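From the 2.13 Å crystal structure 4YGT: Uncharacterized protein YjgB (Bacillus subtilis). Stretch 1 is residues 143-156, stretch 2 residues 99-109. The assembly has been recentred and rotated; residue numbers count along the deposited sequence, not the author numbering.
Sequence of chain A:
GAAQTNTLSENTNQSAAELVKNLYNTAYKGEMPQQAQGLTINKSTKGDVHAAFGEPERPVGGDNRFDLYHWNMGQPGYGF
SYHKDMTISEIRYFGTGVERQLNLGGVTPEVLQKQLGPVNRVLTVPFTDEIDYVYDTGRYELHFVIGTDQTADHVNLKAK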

# COMPACT_ATOMS: atom_id res chain seq x y z
N HIS A 143 -6.89 -0.48 -0.45
CA HIS A 143 -7.22 -1.74 0.19
C HIS A 143 -6.38 -1.89 1.45
O HIS A 143 -5.19 -2.18 1.35
CB HIS A 143 -6.93 -2.89 -0.79
CG HIS A 143 -7.80 -2.91 -2.00
ND1 HIS A 143 -8.77 -3.89 -2.18
CD2 HIS A 143 -7.79 -2.11 -3.09
CE1 HIS A 143 -9.32 -3.64 -3.35
NE2 HIS A 143 -8.76 -2.58 -3.94
N PHE A 144 -6.98 -1.63 2.63
CA PHE A 144 -6.27 -1.81 3.90
C PHE A 144 -6.42 -3.28 4.31
O PHE A 144 -7.51 -3.68 4.73
CB PHE A 144 -6.78 -0.87 4.99
CG PHE A 144 -6.54 0.59 4.72
CD1 PHE A 144 -7.48 1.35 4.04
CD2 PHE A 144 -5.38 1.21 5.17
CE1 PHE A 144 -7.29 2.72 3.84
CE2 PHE A 144 -5.17 2.58 4.95
CZ PHE A 144 -6.13 3.32 4.29
N VAL A 145 -5.35 -4.08 4.15
CA VAL A 145 -5.41 -5.52 4.46
C VAL A 145 -4.98 -5.76 5.92
O VAL A 145 -3.80 -5.71 6.25
CB VAL A 145 -4.59 -6.34 3.43
CG1 VAL A 145 -4.65 -7.82 3.72
CG2 VAL A 145 -5.05 -6.06 2.00
N ILE A 146 -5.97 -6.02 6.79
CA ILE A 146 -5.81 -6.24 8.24
C ILE A 146 -5.66 -7.75 8.53
O ILE A 146 -6.41 -8.58 7.99
CB ILE A 146 -7.01 -5.59 9.00
CG1 ILE A 146 -7.26 -4.12 8.54
CG2 ILE A 146 -6.89 -5.71 10.53
CD1 ILE A 146 -6.40 -2.99 9.18
N GLY A 147 -4.69 -8.07 9.37
CA GLY A 147 -4.38 -9.45 9.75
C GLY A 147 -5.30 -10.04 10.80
O GLY A 147 -6.40 -9.52 11.02
N THR A 148 -4.87 -11.15 11.43
CA THR A 148 -5.62 -11.85 12.50
C THR A 148 -5.76 -10.92 13.71
O THR A 148 -6.87 -10.76 14.23
CB THR A 148 -5.00 -13.20 12.84
OG1 THR A 148 -3.58 -13.10 12.74
CG2 THR A 148 -5.53 -14.31 11.95
N ASP A 149 -4.66 -10.24 14.10
CA ASP A 149 -4.70 -9.19 15.11
C ASP A 149 -5.26 -7.98 14.39
O ASP A 149 -5.19 -7.92 13.16
CB ASP A 149 -3.31 -8.93 15.73
CG ASP A 149 -2.24 -8.46 14.77
OD1 ASP A 149 -2.10 -9.06 13.68
OD2 ASP A 149 -1.49 -7.53 15.14
N GLN A 150 -5.83 -7.02 15.10
CA GLN A 150 -6.47 -5.92 14.39
C GLN A 150 -5.48 -4.84 13.84
O GLN A 150 -5.81 -3.66 13.84
CB GLN A 150 -7.55 -5.28 15.27
CG GLN A 150 -8.74 -6.22 15.55
CD GLN A 150 -9.23 -6.97 14.33
OE1 GLN A 150 -9.75 -6.39 13.36
NE2 GLN A 150 -9.04 -8.28 14.32
N THR A 151 -4.31 -5.26 13.31
CA THR A 151 -3.33 -4.35 12.71
C THR A 151 -3.21 -4.62 11.21
O THR A 151 -3.46 -5.75 10.76
CB THR A 151 -1.95 -4.43 13.39
OG1 THR A 151 -1.31 -5.67 13.08
CG2 THR A 151 -2.01 -4.21 14.91
N ALA A 152 -2.86 -3.57 10.43
CA ALA A 152 -2.68 -3.66 8.97
C ALA A 152 -1.35 -4.34 8.63
O ALA A 152 -0.32 -4.03 9.22
CB ALA A 152 -2.72 -2.26 8.34
N ASP A 153 -1.39 -5.26 7.66
CA ASP A 153 -0.22 -5.98 7.15
C ASP A 153 0.39 -5.22 6.01
O ASP A 153 1.60 -5.03 5.99
CB ASP A 153 -0.62 -7.39 6.72
CG ASP A 153 -0.98 -8.27 7.90
OD1 ASP A 153 -0.50 -7.98 9.03
OD2 ASP A 153 -1.74 -9.22 7.70
N HIS A 154 -0.46 -4.77 5.07
CA HIS A 154 -0.11 -3.95 3.92
C HIS A 154 -1.35 -3.19 3.44
O HIS A 154 -2.49 -3.57 3.76
CB HIS A 154 0.53 -4.75 2.77
CG HIS A 154 -0.24 -5.96 2.34
ND1 HIS A 154 -1.30 -5.87 1.45
CD2 HIS A 154 -0.06 -7.25 2.68
CE1 HIS A 154 -1.73 -7.11 1.28
NE2 HIS A 154 -0.99 -7.97 1.99
N VAL A 155 -1.12 -2.10 2.72
CA VAL A 155 -2.14 -1.24 2.13
C VAL A 155 -1.90 -1.26 0.63
O VAL A 155 -0.79 -0.98 0.20
CB VAL A 155 -2.09 0.18 2.73
CG1 VAL A 155 -3.22 1.03 2.18
CG2 VAL A 155 -2.15 0.15 4.25
N ASN A 156 -2.90 -1.66 -0.15
CA ASN A 156 -2.81 -1.74 -1.61
C ASN A 156 -3.51 -0.60 -2.32
O ASN A 156 -4.58 -0.18 -1.91
CB ASN A 156 -3.41 -3.05 -2.13
CG ASN A 156 -2.80 -4.29 -1.55
OD1 ASN A 156 -1.70 -4.26 -1.00
ND2 ASN A 156 -3.51 -5.41 -1.67
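Stretch 2, residues 99-109: ERQLNLGGVTP

Stretch 2 is a chain of turns rather than a strand, with 3-10 segments at 100-102 and 104-106, and it packs against the hairpin of stretch 1 near Thr 151 and Ala 152, its course meeting the hairpin in reverse order, from Asp 153 back toward Gln 150. Glu 99 stays clear of the hairpin, but Arg 100 reaches it with an extended side chain. Its NH2 donates to Ala 152 O at 3.1 Å and, more weakly, to Asp 153 O, also at 3.1 Å; both carbonyls lie at the guanidinium edge. Gln 101, Leu 102 and Asn 103 make no contact.

Leu 104 fills a buried apolar site, its CD2 lying 3.6 Å from Val 155 CG2 and 4.0 Å from Ala 152 CB. Ala 152 points its methyl at stretch 2, and its N makes weak hydrogen bonds to Leu 104 O (3.3 Å) and Val 107 O (3.0 Å). Gly 105 O lies 3.2 Å from Thr 151 CG2; a CB on Gly 105 would clash with Arg 100 O, and one on Gly 106 with Gln 101 O. Branched Val 107 extends the apolar patch, with CB 4.0 Å from Ala 152 CB and CG1 4.3 Å from Phe 144 CD2. Thr 108 CA approaches Gln 150 O at 3.2 Å in a CA-H...O contact, while its side chain caps the following helix. Finally, Pro 109 sets its compact ring against Ile 146, CG to CG2 4.0 Å.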

# COMPACT_ATOMS: atom_id res chain seq x y z
N GLU A 99 9.85 0.35 14.98
CA GLU A 99 8.85 1.32 15.48
C GLU A 99 7.62 1.30 14.56
O GLU A 99 7.18 2.35 14.07
CB GLU A 99 9.44 2.73 15.63
CG GLU A 99 10.24 2.93 16.90
CD GLU A 99 10.79 4.33 17.11
OE1 GLU A 99 10.03 5.21 17.58
OE2 GLU A 99 11.99 4.54 16.82
N ARG A 100 7.09 0.07 14.31
CA ARG A 100 5.94 -0.20 13.44
C ARG A 100 4.65 0.42 13.99
O ARG A 100 3.77 0.76 13.20
CB ARG A 100 5.76 -1.72 13.21
CG ARG A 100 4.68 -2.05 12.18
CD ARG A 100 4.52 -3.53 11.91
NE ARG A 100 3.50 -3.81 10.88
CZ ARG A 100 3.72 -3.81 9.57
NH1 ARG A 100 4.92 -3.49 9.09
NH2 ARG A 100 2.74 -4.11 8.72
N GLN A 101 4.56 0.61 15.32
CA GLN A 101 3.41 1.25 15.99
C GLN A 101 3.11 2.62 15.36
O GLN A 101 1.94 2.97 15.17
CB GLN A 101 3.70 1.40 17.51
N LEU A 102 4.18 3.34 14.96
CA LEU A 102 4.13 4.66 14.31
C LEU A 102 3.53 4.60 12.90
O LEU A 102 3.22 5.66 12.34
CB LEU A 102 5.52 5.32 14.26
CG LEU A 102 6.27 5.50 15.58
CD1 LEU A 102 7.63 6.08 15.32
CD2 LEU A 102 5.50 6.38 16.56
N ASN A 103 3.35 3.40 12.32
CA ASN A 103 2.73 3.27 11.01
C ASN A 103 1.69 2.15 11.02
O ASN A 103 0.79 2.24 11.83
CB ASN A 103 3.74 3.17 9.85
CG ASN A 103 4.75 2.09 9.99
OD1 ASN A 103 4.50 0.94 9.64
ND2 ASN A 103 5.91 2.44 10.53
N LEU A 104 1.77 1.12 10.14
CA LEU A 104 0.75 0.06 10.00
C LEU A 104 0.44 -0.72 11.28
O LEU A 104 -0.67 -1.24 11.40
CB LEU A 104 1.10 -0.94 8.88
CG LEU A 104 1.12 -0.36 7.45
CD1 LEU A 104 1.10 -1.47 6.43
CD2 LEU A 104 -0.06 0.55 7.20
N GLY A 105 1.39 -0.76 12.22
CA GLY A 105 1.22 -1.40 13.51
C GLY A 105 0.14 -0.73 14.34
O GLY A 105 -0.51 -1.37 15.17
N GLY A 106 -0.06 0.57 14.08
CA GLY A 106 -1.06 1.41 14.72
C GLY A 106 -2.31 1.63 13.88
O GLY A 106 -3.22 2.34 14.30
N VAL A 107 -2.36 1.01 12.68
CA VAL A 107 -3.49 1.14 11.76
C VAL A 107 -4.45 -0.01 12.02
O VAL A 107 -4.23 -1.14 11.60
CB VAL A 107 -3.07 1.26 10.27
CG1 VAL A 107 -4.28 1.33 9.35
CG2 VAL A 107 -2.18 2.48 10.06
N THR A 108 -5.53 0.32 12.75
CA THR A 108 -6.59 -0.60 13.17
C THR A 108 -7.89 -0.31 12.40
O THR A 108 -8.04 0.81 11.91
CB THR A 108 -6.82 -0.46 14.69
OG1 THR A 108 -7.13 0.90 14.99
CG2 THR A 108 -5.62 -0.90 15.52
N PRO A 109 -8.85 -1.27 12.30
CA PRO A 109 -10.12 -0.98 11.59
C PRO A 109 -10.93 0.16 12.22
O PRO A 109 -11.82 0.71 11.57
CB PRO A 109 -10.89 -2.30 11.69
CG PRO A 109 -9.84 -3.34 11.89
CD PRO A 109 -8.84 -2.66 12.79